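Cerato-platanin 1 (Moniliophthora perniciosa, PDB 3SUJ) is a secreted, zinc-binding member of the cerato-platanin family, built on a double-psi beta-barrel, whose biological function is not yet settled. Local coordinates at residues 64-69 with 111-116; 74-79 with 98-103. All blocks are in the same frame, centred on the assembly; numbering follows the deposited sequence. Where two conformers were deposited one is given.

How the contacts relate
Of the four segments, the one on strand 63-68 comes first from the N terminus and supplies one half of contact 1. The chain turns, runs back as strand 76-83, the first half of contact 2, and then passes through strand 90-92 into helix 94-101, whose last turn closes contact 2. Only afterwards does it reach strand 111-118 and close contact 1, so the smaller loop lies within the larger one. Contact 1 joins two neighbouring strands of the barrel sheet; contact 2 lays a helix against the next strand over. The two meet directly: Tyr68 N probably bonds to Lys76 O, Thr67 pairs with Ser77, and Tyr68 packs on Leu100.

Contact 1 (64-69 with 111-116); sequences YQLTYS and VNVDVR
Val115 touches both Tyr64 and Leu66 across two antiparallel strands of the barrel sheet. Its CG2, anti to the backbone N, is 3.7 Å from CD1 of Tyr64 and lies equally close to CD2 of Leu66; the three side chains point the same way. Further along, Tyr68 CG is anti to its backbone N (chi1 179°), and the ring crosses Val111 at about a right angle, with CE1 3.7 Å from CB of Val111. Asn112 O meets the edge of this ring, in its plane, 3.6 Å from Tyr68 CD1. An alanine in place of Tyr68 would probably leave Val111 and the carbonyl of Asn112 without their aromatic neighbour and open a gap beside the Val111 side chain. The backbones are tied by two pairs of bonds, at Gln65 with Arg116 and at Thr67 with Asp114; Thr67 N reaches Asp114 O at 2.9 Å.

The face carrying Gln65, Thr67, Asp114 and Arg116 is looser and more exposed. Gln65 and Arg116 run alongside each other, amide and guanidinium planes 22° apart, yet OE1 of Gln65 comes no nearer than 4.0 Å to CD of Arg116; its NE2 bonds instead to Tyr79. Thr67 OG1 likewise turns to Ser77. One water links Thr67 O, Ser69 OG and Asp114 OD2, and a second spans Ser69 N and Asn112 O where direct strand pairing has ended.

Strand 76-83 pairs with the other side of 63-68, and strand 3-7 with the other side of 111-118. Helix 94-101 lies against Tyr68, Val111 and Val113, while Tyr64 reaches Phe90 edge-to-face.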
loop_
_atom_site.group_PDB
_atom_site.type_symbol
_atom_site.label_atom_id
_atom_site.label_comp_id
_atom_site.label_asym_id
_atom_site.label_seq_id
_atom_site.Cartn_x
_atom_site.Cartn_y
_atom_site.Cartn_z
ATOM N N TYR A 64 -2.997 -5.516 3.509
ATOM C CA TYR A 64 -2.059 -5.564 4.632
ATOM C C TYR A 64 -2.466 -4.568 5.670
ATOM O O TYR A 64 -2.611 -3.341 5.349
ATOM C CB TYR A 64 -0.613 -5.276 4.147
ATOM C CG TYR A 64 -0.092 -6.352 3.277
ATOM C CD1 TYR A 64 0.629 -7.411 3.839
ATOM C CD2 TYR A 64 -0.238 -6.344 1.907
ATOM C CE1 TYR A 64 1.161 -8.442 3.074
ATOM C CE2 TYR A 64 0.307 -7.392 1.128
ATOM C CZ TYR A 64 1.034 -8.373 1.713
ATOM O OH TYR A 64 1.550 -9.377 0.889
ATOM N N GLN A 65 -2.582 -4.996 6.907
ATOM C CA GLN A 65 -2.734 -4.105 8.024
ATOM C C GLN A 65 -1.387 -3.685 8.526
ATOM O O GLN A 65 -0.528 -4.520 8.873
ATOM C CB GLN A 65 -3.447 -4.851 9.116
ATOM C CG GLN A 65 -3.680 -3.972 10.392
ATOM C CD GLN A 65 -4.241 -4.813 11.527
ATOM O OE1 GLN A 65 -3.692 -5.918 11.781
ATOM N NE2 GLN A 65 -5.307 -4.415 12.161
ATOM N N LEU A 66 -1.152 -2.378 8.504
ATOM C CA LEU A 66 0.113 -1.797 8.936
ATOM C C LEU A 66 -0.149 -0.947 10.151
ATOM O O LEU A 66 -0.955 -0.057 10.097
ATOM C CB LEU A 66 0.728 -0.941 7.831
ATOM C CG LEU A 66 0.879 -1.619 6.474
ATOM C CD1 LEU A 66 1.447 -0.634 5.400
ATOM C CD2 LEU A 66 1.794 -2.794 6.527
ATOM N N THR A 67 0.549 -1.271 11.232
ATOM C CA THR A 67 0.309 -0.612 12.514
ATOM C C THR A 67 1.542 0.099 12.965
ATOM O O THR A 67 2.639 -0.438 13.020
ATOM C CB THR A 67 -0.136 -1.644 13.616
ATOM O OG1 THR A 67 -1.353 -2.290 13.115
ATOM C CG2 THR A 67 -0.462 -0.896 14.910
ATOM N N TYR A 68 1.281 1.380 13.244
ATOM C CA TYR A 68 2.380 2.309 13.708
ATOM C C TYR A 68 2.118 2.661 15.124
ATOM O O TYR A 68 1.029 3.093 15.477
ATOM C CB TYR A 68 2.424 3.574 12.844
ATOM C CG TYR A 68 3.487 4.562 13.252
ATOM C CD1 TYR A 68 4.822 4.243 13.192
ATOM C CD2 TYR A 68 3.114 5.801 13.723
ATOM C CE1 TYR A 68 5.821 5.200 13.569
ATOM C CE2 TYR A 68 4.110 6.771 14.101
ATOM C CZ TYR A 68 5.382 6.378 14.016
ATOM O OH TYR A 68 6.386 7.304 14.347
ATOM N N SER A 69 3.176 2.441 15.921
ATOM C CA SER A 69 3.096 2.833 17.332
ATOM C C SER A 69 4.020 4.022 17.525
ATOM O O SER A 69 5.247 3.852 17.597
ATOM C CB SER A 69 3.637 1.689 18.138
ATOM O OG SER A 69 2.707 0.637 18.052
ATOM N N VAL A 111 9.157 4.732 8.410
ATOM C CA VAL A 111 8.873 4.350 9.821
ATOM C C VAL A 111 8.852 2.855 9.874
ATOM O O VAL A 111 8.695 2.178 8.875
ATOM C CB VAL A 111 7.582 4.873 10.320
ATOM C CG1 VAL A 111 7.569 6.397 10.415
ATOM C CG2 VAL A 111 6.406 4.384 9.561
ATOM N N ASN A 112 9.027 2.321 11.039
ATOM C CA ASN A 112 8.785 0.864 11.276
ATOM C C ASN A 112 7.370 0.622 11.682
ATOM O O ASN A 112 6.823 1.403 12.448
ATOM C CB ASN A 112 9.759 0.354 12.359
ATOM C CG ASN A 112 11.203 0.448 11.901
ATOM O OD1 ASN A 112 11.541 0.276 10.722
ATOM N ND2 ASN A 112 12.069 0.733 12.839
ATOM N N VAL A 113 6.782 -0.388 11.081
ATOM C CA VAL A 113 5.400 -0.805 11.382
ATOM C C VAL A 113 5.333 -2.292 11.650
ATOM O O VAL A 113 6.158 -3.062 11.178
ATOM C CB VAL A 113 4.450 -0.454 10.203
ATOM C CG1 VAL A 113 4.333 1.063 10.000
ATOM C CG2 VAL A 113 4.877 -1.141 8.938
ATOM N N ASP A 114 4.280 -2.673 12.362
ATOM C CA ASP A 114 3.919 -4.139 12.360
ATOM C C ASP A 114 3.021 -4.432 11.210
ATOM O O ASP A 114 2.182 -3.622 10.885
ATOM C CB ASP A 114 3.179 -4.466 13.691
ATOM C CG ASP A 114 4.138 -4.715 14.749
ATOM O OD1 ASP A 114 4.721 -5.819 14.729
ATOM O OD2 ASP A 114 4.377 -3.811 15.541
ATOM N N VAL A 115 3.139 -5.567 10.558
ATOM C CA VAL A 115 2.369 -5.928 9.390
ATOM C C VAL A 115 1.682 -7.259 9.622
ATOM O O VAL A 115 2.374 -8.232 10.089
ATOM C CB VAL A 115 3.264 -5.964 8.162
ATOM C CG1 VAL A 115 4.477 -6.829 8.326
ATOM C CG2 VAL A 115 2.474 -6.407 6.915
ATOM N N ARG A 116 0.440 -7.364 9.184
ATOM C CA ARG A 116 -0.233 -8.637 9.113
ATOM C C ARG A 116 -1.014 -8.626 7.829
ATOM O O ARG A 116 -1.702 -7.611 7.551
ATOM C CB ARG A 116 -1.197 -8.618 10.299
ATOM C CG ARG A 116 -1.882 -9.812 10.827
ATOM C CD ARG A 116 -1.766 -9.336 12.293
ATOM N NE ARG A 116 -1.184 -10.292 13.167
ATOM C CZ ARG A 116 -1.918 -10.858 14.095
ATOM N NH1 ARG A 116 -3.204 -10.518 14.209
ATOM N NH2 ARG A 116 -1.396 -11.802 14.768
HETATM O O HOH W 1 3.338 -1.041 15.774
HETATM O O HOH W 2 5.581 1.174 14.947
#

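Contact 2 (74-79 with 98-103); sequences TPKSIY and DDLTNK
A helix lies against a strand of the barrel sheet here: the last turn of helix 94-101 packs on the start of strand 76-83, an outermost strand of the sheet. Leu100 is the main contact residue. Its CG stands anti to the backbone N (chi1 -176°), and CD1 sits tightly on the strand backbone, 3.2 Å from Lys76 O. Ile78 crosses Leu100 at about a right angle, its CG2 4.0 Å from CB of Leu100, while CG1 lies near CD1. Lys76 brings its aliphatic part over the helix carbonyls: CG is 3.6 Å from Leu100 O, and after a bend at chi2 (64°) the chain carries on until CE lies 3.7 Å from Asp99 O. No hydrogen bond joins the two segments; what meets across them is side-chain carbon against carbon and backbone oxygen.

The helix finishes in a Schellman motif, marked by the positive phi of Asn102 and by the bond from Lys103 N back to Asp98 O at 2.8 Å. Thr101 OG1 adds bonds to Met97 O and Arg104 N.

Strand 63-68 runs beside 76-83, bonded to it through the backbones of Lys76 with Tyr68 and Ile78 with Leu66. Leu100 also touches Tyr68 and, on strand 111-118, Val113, so the helix spans three adjacent strands.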
loop_
_atom_site.group_PDB
_atom_site.type_symbol
_atom_site.label_atom_id
_atom_site.label_comp_id
_atom_site.label_asym_id
_atom_site.label_seq_id
_atom_site.Cartn_x
_atom_site.Cartn_y
_atom_site.Cartn_z
ATOM N N THR A 74 -1.073 6.869 20.646
ATOM C CA THR A 74 -1.398 5.459 20.709
ATOM C C THR A 74 -1.434 4.868 19.294
ATOM O O THR A 74 -1.453 5.626 18.223
ATOM C CB THR A 74 -2.796 5.268 21.278
ATOM O OG1 THR A 74 -3.563 6.352 20.793
ATOM C CG2 THR A 74 -2.763 5.258 22.847
ATOM N N PRO A 75 -1.538 3.543 19.240
ATOM C CA PRO A 75 -1.412 2.883 17.953
ATOM C C PRO A 75 -2.528 3.222 17.021
ATOM O O PRO A 75 -3.620 3.522 17.295
ATOM C CB PRO A 75 -1.470 1.376 18.320
ATOM C CG PRO A 75 -0.959 1.314 19.761
ATOM C CD PRO A 75 -1.619 2.510 20.329
ATOM N N LYS A 76 -2.103 3.155 15.740
ATOM C CA LYS A 76 -2.992 3.417 14.612
ATOM C C LYS A 76 -2.634 2.398 13.541
ATOM O O LYS A 76 -1.470 2.100 13.323
ATOM C CB LYS A 76 -2.659 4.851 14.109
ATOM C CG LYS A 76 -3.324 5.264 12.884
ATOM C CD LYS A 76 -4.790 5.356 12.955
ATOM C CE LYS A 76 -5.322 5.849 11.606
ATOM N NZ LYS A 76 -6.777 6.178 11.833
ATOM N N SER A 77 -3.660 1.974 12.811
ATOM C CA SER A 77 -3.478 1.058 11.690
ATOM C C SER A 77 -4.051 1.604 10.438
ATOM O O SER A 77 -5.076 2.301 10.469
ATOM C CB SER A 77 -4.183 -0.301 11.942
ATOM O OG SER A 77 -3.728 -0.944 13.118
ATOM N N ILE A 78 -3.425 1.258 9.331
ATOM C CA ILE A 78 -4.090 1.448 8.039
ATOM C C ILE A 78 -4.142 0.119 7.319
ATOM O O ILE A 78 -3.461 -0.800 7.739
ATOM C CB ILE A 78 -3.306 2.493 7.105
ATOM C CG1 ILE A 78 -1.855 2.083 6.894
ATOM C CG2 ILE A 78 -3.452 3.920 7.709
ATOM C CD1 ILE A 78 -1.060 2.767 5.730
ATOM N N TYR A 79 -4.899 0.051 6.244
ATOM C CA TYR A 79 -5.171 -1.222 5.512
ATOM C C TYR A 79 -4.831 -0.925 4.083
ATOM O O TYR A 79 -5.483 -0.084 3.452
ATOM C CB TYR A 79 -6.640 -1.641 5.703
ATOM C CG TYR A 79 -6.931 -1.841 7.198
ATOM C CD1 TYR A 79 -6.716 -3.064 7.823
ATOM C CD2 TYR A 79 -7.275 -0.757 7.989
ATOM C CE1 TYR A 79 -6.887 -3.226 9.184
ATOM C CE2 TYR A 79 -7.433 -0.873 9.395
ATOM C CZ TYR A 79 -7.271 -2.132 9.935
ATOM O OH TYR A 79 -7.359 -2.255 11.343
ATOM N N ASP A 98 0.435 9.648 5.906
ATOM C CA ASP A 98 -0.004 10.754 6.754
ATOM C C ASP A 98 -1.127 10.274 7.693
ATOM O O ASP A 98 -1.101 10.667 8.889
ATOM C CB ASP A 98 -0.486 11.905 5.892
ATOM C CG ASP A 98 0.647 12.881 5.519
ATOM O OD1 ASP A 98 1.633 12.960 6.209
ATOM O OD2 ASP A 98 0.461 13.594 4.499
ATOM N N ASP A 99 -2.050 9.460 7.213
ATOM C CA ASP A 99 -3.170 8.911 8.038
ATOM C C ASP A 99 -2.525 8.134 9.203
ATOM O O ASP A 99 -2.881 8.279 10.365
ATOM C CB ASP A 99 -4.081 8.028 7.181
ATOM C CG ASP A 99 -5.042 8.837 6.330
ATOM O OD1 ASP A 99 -5.007 10.075 6.385
ATOM O OD2 ASP A 99 -5.817 8.220 5.576
ATOM N N LEU A 100 -1.543 7.293 8.893
ATOM C CA LEU A 100 -0.959 6.417 9.845
ATOM C C LEU A 100 -0.224 7.155 10.912
ATOM O O LEU A 100 -0.166 6.688 12.076
ATOM C CB LEU A 100 -0.013 5.451 9.091
ATOM C CG LEU A 100 0.630 4.392 9.926
ATOM C CD1 LEU A 100 -0.456 3.470 10.602
ATOM C CD2 LEU A 100 1.564 3.639 9.012
ATOM N N THR A 101 0.528 8.221 10.553
ATOM C CA THR A 101 1.506 8.865 11.402
ATOM C C THR A 101 1.038 10.232 11.921
ATOM O O THR A 101 1.805 10.981 12.468
ATOM C CB THR A 101 2.861 9.100 10.604
ATOM O OG1 THR A 101 2.624 10.031 9.527
ATOM C CG2 THR A 101 3.463 7.796 10.134
ATOM N N ASN A 102 -0.226 10.537 11.720
ATOM C CA ASN A 102 -0.760 11.857 12.111
ATOM C C ASN A 102 -0.072 13.049 11.403
ATOM O O ASN A 102 0.397 13.975 12.026
ATOM C CB ASN A 102 -0.819 12.027 13.641
ATOM C CG ASN A 102 -1.715 13.208 14.048
ATOM O OD1 ASN A 102 -2.579 13.669 13.261
ATOM N ND2 ASN A 102 -1.420 13.759 15.194
ATOM N N LYS A 103 0.012 12.906 10.087
ATOM C CA LYS A 103 0.424 13.969 9.162
ATOM C C LYS A 103 1.939 14.192 9.203
ATOM O O LYS A 103 2.416 15.323 8.995
ATOM C CB LYS A 103 -0.315 15.308 9.411
ATOM C CG LYS A 103 -1.791 15.027 9.350
ATOM C CD LYS A 103 -2.606 16.334 9.550
ATOM C CE LYS A 103 -4.066 15.926 9.444
ATOM N NZ LYS A 103 -4.993 17.119 9.451
#